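Local atomic coordinates of glycosyltransferase (Streptomyces halstedii, PDB entry 3WAD), a protein that is a glycosyltransferase of the GT-B class, built from two alpha/beta domains that each carry a parallel beta-sheet. Residues 313-318 against 378-383; 274-279 against 371-376. All coordinates share one frame; numbering follows the deposited sequence.

Contact 1: residues 313-318 against 378-383; sequences SCAAIV and RLIAEP
On the far side of the helix end from the apolar seam where Ala-315 and Ala-316 meet Leu-379 and Ile-380, the shortest side-chain polar bonds belong to Arg-378 and Glu-382, which join the last turn of the helix to the first residue beyond it and do not reach the strand. NE of Arg-378 lies 2.7 Å from OE1 of Glu-382, with a nearly straight N-H (167°), and NH2 of Arg-378 is equally close to OE2 of Glu-382. The guanidinium thus presents its NE side to the carboxylate, one nitrogen to each oxygen, with both oxygens close to its plane. A long arginine and a glutamate four residues on suit this fork, since one helical turn brings them together; Glu-382, the first residue to leave helical phi/psi, still gives its N-H to Arg-378 O.

The seam itself has no hydrogen bond. CD1 of Ile-380 leans over both alanine methyls, 3.7 Å from Ala-315 CB and 4.0 Å from Ala-316 CB. Its chi2 of 22° is almost eclipsed, a somewhat strained turn that folds CD1 toward the strand. Leu-379 adds its CD1, 4.2 Å from Ala-316 CB. Alanines suit this place because their short side chains let the helix come near.

Strand 314-319 runs between strands 247-251 and 336-338; Ile-380 also touches Val-248, Leu-379 reaches Leu-337, and Phe-385 of helix 384-397 packs on Leu-379.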
loop_
_atom_site.group_PDB
_atom_site.type_symbol
_atom_site.label_atom_id
_atom_site.label_comp_id
_atom_site.label_asym_id
_atom_site.label_seq_id
_atom_site.Cartn_x
_atom_site.Cartn_y
_atom_site.Cartn_z
ATOM N N SER B 313 15.736 -17.953 -0.918
ATOM C CA SER B 313 16.919 -18.711 -0.616
ATOM C C SER B 313 16.655 -20.020 0.175
ATOM O O SER B 313 17.596 -20.602 0.668
ATOM C CB SER B 313 17.897 -17.811 0.157
ATOM O OG SER B 313 17.412 -17.508 1.456
ATOM N N CYS B 314 15.407 -20.492 0.299
ATOM C CA CYS B 314 15.141 -21.642 1.218
ATOM C C CYS B 314 14.876 -22.899 0.452
ATOM O O CYS B 314 14.142 -22.846 -0.501
ATOM C CB CYS B 314 13.920 -21.427 2.113
ATOM S SG CYS B 314 14.274 -20.276 3.402
ATOM N N ALA B 315 15.401 -24.027 0.912
ATOM C CA ALA B 315 15.062 -25.322 0.289
ATOM C C ALA B 315 13.751 -25.868 0.857
ATOM O O ALA B 315 13.165 -26.767 0.276
ATOM C CB ALA B 315 16.223 -26.383 0.485
ATOM N N ALA B 316 13.296 -25.370 2.009
ATOM C CA ALA B 316 12.051 -25.911 2.579
ATOM C C ALA B 316 11.433 -24.944 3.568
ATOM O O ALA B 316 12.142 -24.111 4.142
ATOM C CB ALA B 316 12.306 -27.277 3.225
ATOM N N ILE B 317 10.128 -25.052 3.783
ATOM C CA ILE B 317 9.516 -24.319 4.896
ATOM C C ILE B 317 8.632 -25.304 5.620
ATOM O O ILE B 317 7.884 -26.062 5.008
ATOM C CB ILE B 317 8.663 -23.082 4.411
ATOM C CG1 ILE B 317 8.039 -22.326 5.608
ATOM C CG2 ILE B 317 7.672 -23.527 3.359
ATOM C CD1 ILE B 317 7.702 -20.877 5.281
ATOM N N VAL B 318 8.723 -25.257 6.928
ATOM C CA VAL B 318 7.964 -26.128 7.840
ATOM C C VAL B 318 6.967 -25.245 8.502
ATOM O O VAL B 318 7.387 -24.296 9.191
ATOM C CB VAL B 318 8.938 -26.714 8.946
ATOM C CG1 VAL B 318 8.215 -27.703 9.850
ATOM C CG2 VAL B 318 10.134 -27.397 8.282
ATOM N N ARG B 378 14.246 -35.483 3.738
ATOM C CA ARG B 378 13.796 -35.828 2.377
ATOM C C ARG B 378 13.561 -34.647 1.443
ATOM O O ARG B 378 13.992 -34.643 0.276
ATOM C CB ARG B 378 12.562 -36.686 2.416
ATOM C CG ARG B 378 12.816 -38.028 3.098
ATOM C CD ARG B 378 11.639 -38.898 2.895
ATOM N NE ARG B 378 11.365 -39.002 1.460
ATOM C CZ ARG B 378 10.180 -39.277 0.931
ATOM N NH1 ARG B 378 9.094 -39.448 1.672
ATOM N NH2 ARG B 378 10.088 -39.370 -0.371
ATOM N N LEU B 379 12.900 -33.623 1.967
ATOM C CA LEU B 379 12.645 -32.374 1.204
ATOM C C LEU B 379 13.918 -31.740 0.683
ATOM O O LEU B 379 13.962 -31.274 -0.476
ATOM C CB LEU B 379 11.903 -31.380 2.086
ATOM C CG LEU B 379 10.488 -31.783 2.482
ATOM C CD1 LEU B 379 9.811 -30.598 3.138
ATOM C CD2 LEU B 379 9.746 -32.229 1.251
ATOM N N ILE B 380 14.936 -31.762 1.541
ATOM C CA ILE B 380 16.302 -31.295 1.285
ATOM C C ILE B 380 16.984 -32.205 0.251
ATOM O O ILE B 380 17.659 -31.703 -0.662
ATOM C CB ILE B 380 17.170 -31.257 2.638
ATOM C CG1 ILE B 380 17.111 -29.924 3.364
ATOM C CG2 ILE B 380 18.644 -31.402 2.368
ATOM C CD1 ILE B 380 15.912 -29.089 3.018
ATOM N N ALA B 381 16.790 -33.526 0.373
ATOM C CA ALA B 381 17.606 -34.514 -0.386
ATOM C C ALA B 381 17.012 -34.935 -1.718
ATOM O O ALA B 381 17.739 -35.093 -2.687
ATOM C CB ALA B 381 17.889 -35.750 0.446
ATOM N N GLU B 382 15.708 -35.154 -1.774
ATOM C CA GLU B 382 15.134 -35.652 -3.013
ATOM C C GLU B 382 14.558 -34.544 -3.877
ATOM O O GLU B 382 13.545 -33.958 -3.521
ATOM C CB GLU B 382 14.039 -36.628 -2.688
ATOM C CG GLU B 382 14.539 -37.792 -1.879
ATOM C CD GLU B 382 13.419 -38.478 -1.182
ATOM O OE1 GLU B 382 13.619 -38.887 -0.044
ATOM O OE2 GLU B 382 12.311 -38.577 -1.739
ATOM N N PRO B 383 15.177 -34.296 -5.047
ATOM C CA PRO B 383 14.788 -33.136 -5.856
ATOM C C PRO B 383 13.416 -33.250 -6.507
ATOM O O PRO B 383 13.006 -32.326 -7.161
ATOM C CB PRO B 383 15.906 -33.033 -6.922
ATOM C CG PRO B 383 16.641 -34.377 -6.897
ATOM C CD PRO B 383 16.189 -35.163 -5.687
#

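Contact 2: residues 274-279 against 371-376; sequences ADIDAD and RLRDQL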
loop_
_atom_site.group_PDB
_atom_site.type_symbol
_atom_site.label_atom_id
_atom_site.label_comp_id
_atom_site.label_asym_id
_atom_site.label_seq_id
_atom_site.Cartn_x
_atom_site.Cartn_y
_atom_site.Cartn_z
ATOM N N ALA B 274 16.712 -29.378 13.628
ATOM C CA ALA B 274 17.982 -28.789 13.170
ATOM C C ALA B 274 19.038 -29.798 12.645
ATOM O O ALA B 274 20.026 -29.426 12.027
ATOM C CB ALA B 274 18.583 -27.894 14.272
ATOM N N ASP B 275 18.834 -31.086 12.881
ATOM C CA ASP B 275 19.886 -32.066 12.566
ATOM C C ASP B 275 19.831 -32.462 11.083
ATOM O O ASP B 275 19.505 -33.576 10.713
ATOM C CB ASP B 275 19.786 -33.233 13.557
ATOM C CG ASP B 275 20.898 -34.256 13.400
ATOM O OD1 ASP B 275 21.997 -33.897 12.884
ATOM O OD2 ASP B 275 20.612 -35.442 13.742
ATOM N N ILE B 276 20.145 -31.503 10.223
ATOM C CA ILE B 276 19.937 -31.621 8.801
ATOM C C ILE B 276 21.018 -30.825 8.088
ATOM O O ILE B 276 21.675 -29.984 8.663
ATOM C CB ILE B 276 18.524 -31.006 8.411
ATOM C CG1 ILE B 276 18.500 -29.482 8.679
ATOM C CG2 ILE B 276 17.389 -31.728 9.183
ATOM C CD1 ILE B 276 17.844 -28.688 7.612
ATOM N N ASP B 277 21.204 -31.051 6.817
ATOM C CA ASP B 277 22.297 -30.362 6.157
ATOM C C ASP B 277 21.881 -29.004 5.590
ATOM O O ASP B 277 21.817 -28.857 4.363
ATOM C CB ASP B 277 22.933 -31.254 5.083
ATOM C CG ASP B 277 24.398 -30.884 4.805
ATOM O OD1 ASP B 277 24.942 -29.977 5.500
ATOM O OD2 ASP B 277 24.983 -31.493 3.879
ATOM N N ALA B 278 21.623 -28.028 6.483
ATOM C CA ALA B 278 21.155 -26.667 6.118
ATOM C C ALA B 278 21.084 -25.758 7.338
ATOM O O ALA B 278 21.058 -26.262 8.460
ATOM C CB ALA B 278 19.793 -26.738 5.431
ATOM N N ASP B 279 21.080 -24.436 7.137
ATOM C CA ASP B 279 20.841 -23.496 8.226
ATOM C C ASP B 279 19.350 -23.287 8.478
ATOM O O ASP B 279 18.587 -23.178 7.551
ATOM C CB ASP B 279 21.451 -22.123 7.919
ATOM C CG ASP B 279 22.941 -22.156 7.836
ATOM O OD1 ASP B 279 23.582 -23.078 8.415
ATOM O OD2 ASP B 279 23.479 -21.251 7.166
ATOM N N ARG B 371 10.249 -37.951 13.259
ATOM C CA ARG B 371 9.383 -37.825 12.077
ATOM C C ARG B 371 9.538 -36.509 11.333
ATOM O O ARG B 371 9.690 -36.533 10.098
ATOM C CB ARG B 371 7.923 -38.086 12.403
ATOM C CG ARG B 371 7.708 -39.522 12.631
ATOM C CD ARG B 371 6.243 -39.872 12.821
ATOM N NE ARG B 371 6.135 -40.798 13.950
ATOM C CZ ARG B 371 5.003 -41.310 14.455
ATOM N NH1 ARG B 371 3.815 -41.011 13.931
ATOM N NH2 ARG B 371 5.066 -42.145 15.504
ATOM N N LEU B 372 9.557 -35.385 12.038
ATOM C CA LEU B 372 9.814 -34.079 11.364
ATOM C C LEU B 372 11.179 -34.024 10.706
ATOM O O LEU B 372 11.309 -33.640 9.548
ATOM C CB LEU B 372 9.763 -32.924 12.336
ATOM C CG LEU B 372 8.458 -32.323 12.802
ATOM C CD1 LEU B 372 8.810 -31.096 13.737
ATOM C CD2 LEU B 372 7.499 -31.938 11.624
ATOM N N ARG B 373 12.218 -34.410 11.446
ATOM C CA ARG B 373 13.557 -34.351 10.918
ATOM C C ARG B 373 13.682 -35.186 9.641
ATOM O O ARG B 373 14.198 -34.705 8.552
ATOM C CB ARG B 373 14.516 -34.813 12.016
ATOM C CG ARG B 373 15.929 -34.857 11.631
ATOM C CD ARG B 373 16.659 -35.892 12.519
ATOM N NE ARG B 373 16.265 -37.270 12.218
ATOM C CZ ARG B 373 16.421 -38.304 13.056
ATOM N NH1 ARG B 373 16.981 -38.141 14.265
ATOM N NH2 ARG B 373 16.021 -39.518 12.668
ATOM N N ASP B 374 13.158 -36.420 9.714
ATOM C CA ASP B 374 13.245 -37.331 8.560
ATOM C C ASP B 374 12.542 -36.748 7.355
ATOM O O ASP B 374 13.075 -36.765 6.244
ATOM C CB ASP B 374 12.667 -38.706 8.878
ATOM C CG ASP B 374 13.550 -39.485 9.834
ATOM O OD1 ASP B 374 14.716 -39.061 10.021
ATOM O OD2 ASP B 374 13.037 -40.485 10.435
ATOM N N GLN B 375 11.336 -36.213 7.553
ATOM C CA GLN B 375 10.631 -35.538 6.432
ATOM C C GLN B 375 11.454 -34.362 5.873
ATOM O O GLN B 375 11.647 -34.236 4.656
ATOM C CB GLN B 375 9.249 -35.137 6.910
ATOM C CG GLN B 375 8.320 -36.320 7.092
ATOM C CD GLN B 375 6.867 -35.885 7.386
ATOM O OE1 GLN B 375 6.629 -34.914 8.077
ATOM N NE2 GLN B 375 5.922 -36.594 6.862
ATOM N N LEU B 376 11.973 -33.518 6.762
ATOM C CA LEU B 376 12.771 -32.379 6.341
ATOM C C LEU B 376 13.992 -32.794 5.544
ATOM O O LEU B 376 14.322 -32.157 4.513
ATOM C CB LEU B 376 13.193 -31.500 7.532
ATOM C CG LEU B 376 13.804 -30.123 7.168
ATOM C CD1 LEU B 376 12.925 -29.395 6.166
ATOM C CD2 LEU B 376 14.033 -29.252 8.390
HETATM O O HOH W 1 18.582 -36.157 15.280
#
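Arg-373 extends alongside Asp-275 because its CG stands opposite the backbone N (chi1 178°), and a bend at chi3 (70°) then swings the guanidinium round to its own neighbour, Asp-374. The aliphatic part of the arginine does the touching: CG lies 3.9 Å from Asp-275 O and 4.2 Å from Ile-276 CG2. Arginine serves well here, its methylenes lying on the loop while its charged end remains available for polar partners.

Asp-374 OD1 receives both NE and NH2 of Arg-373, the NH2 bond measuring 3.0 Å. The two nitrogens come from one face of the carboxylate, yet the oxygen lies almost in the guanidinium plane, so the pair probably limits rotation of that group. Arg-373 and Asp-275 make no direct salt bridge; their flat groups are turned 85° apart. A water joins them instead, donating to Asp-275 OD2 at 2.6 Å and accepting from Arg-373 NH1 at 2.7 Å. The same OD2 has a salt bridge to Arg-377, a closer charged partner for the aspartate.

In this Rossmann-like domain, segment 274-279 connects helix 266-274 to strand 279-283 of the parallel sheet. Two inverse gamma turns, centred on Asp-275 and Asp-277, shape the connection; in the first, Ile-276 N bonds to Ala-274 O at 2.8 Å. Asn-298 ND2 adds hydrogen bonds to the carbonyls of Ala-274 and Ala-278.

Ile-276, shared by the two turns, points its CB toward the helix, and its CD1 reaches CD2 of Leu-376 at 3.9 Å, the two side chains crossing at about a right angle. Branched apolar residues fit this inner side, where Leu-376 also packs on Val-273 and Leu-337.

In the fold
Both contacts use helix 369-381 of the C-terminal half of the chain, with centres about 9 Å apart. Along the sequence the segments alternate: 274-279, 313-318, 371-376 and then 378-383, so the helix returns to two earlier parts of the chain. Its 371-376 portion meets the loop leading into strand 279-283, whereas its last turn meets strand 314-319; both strands belong to the same six-stranded parallel sheet. Leu-376 joins the contacts directly, its CD1 lying 3.7 Å from Ala-316 CB and also packing on Val-318. One helix therefore meets both the loop at the start of one inner strand and the side of another, in the layered packing of a GT-B domain.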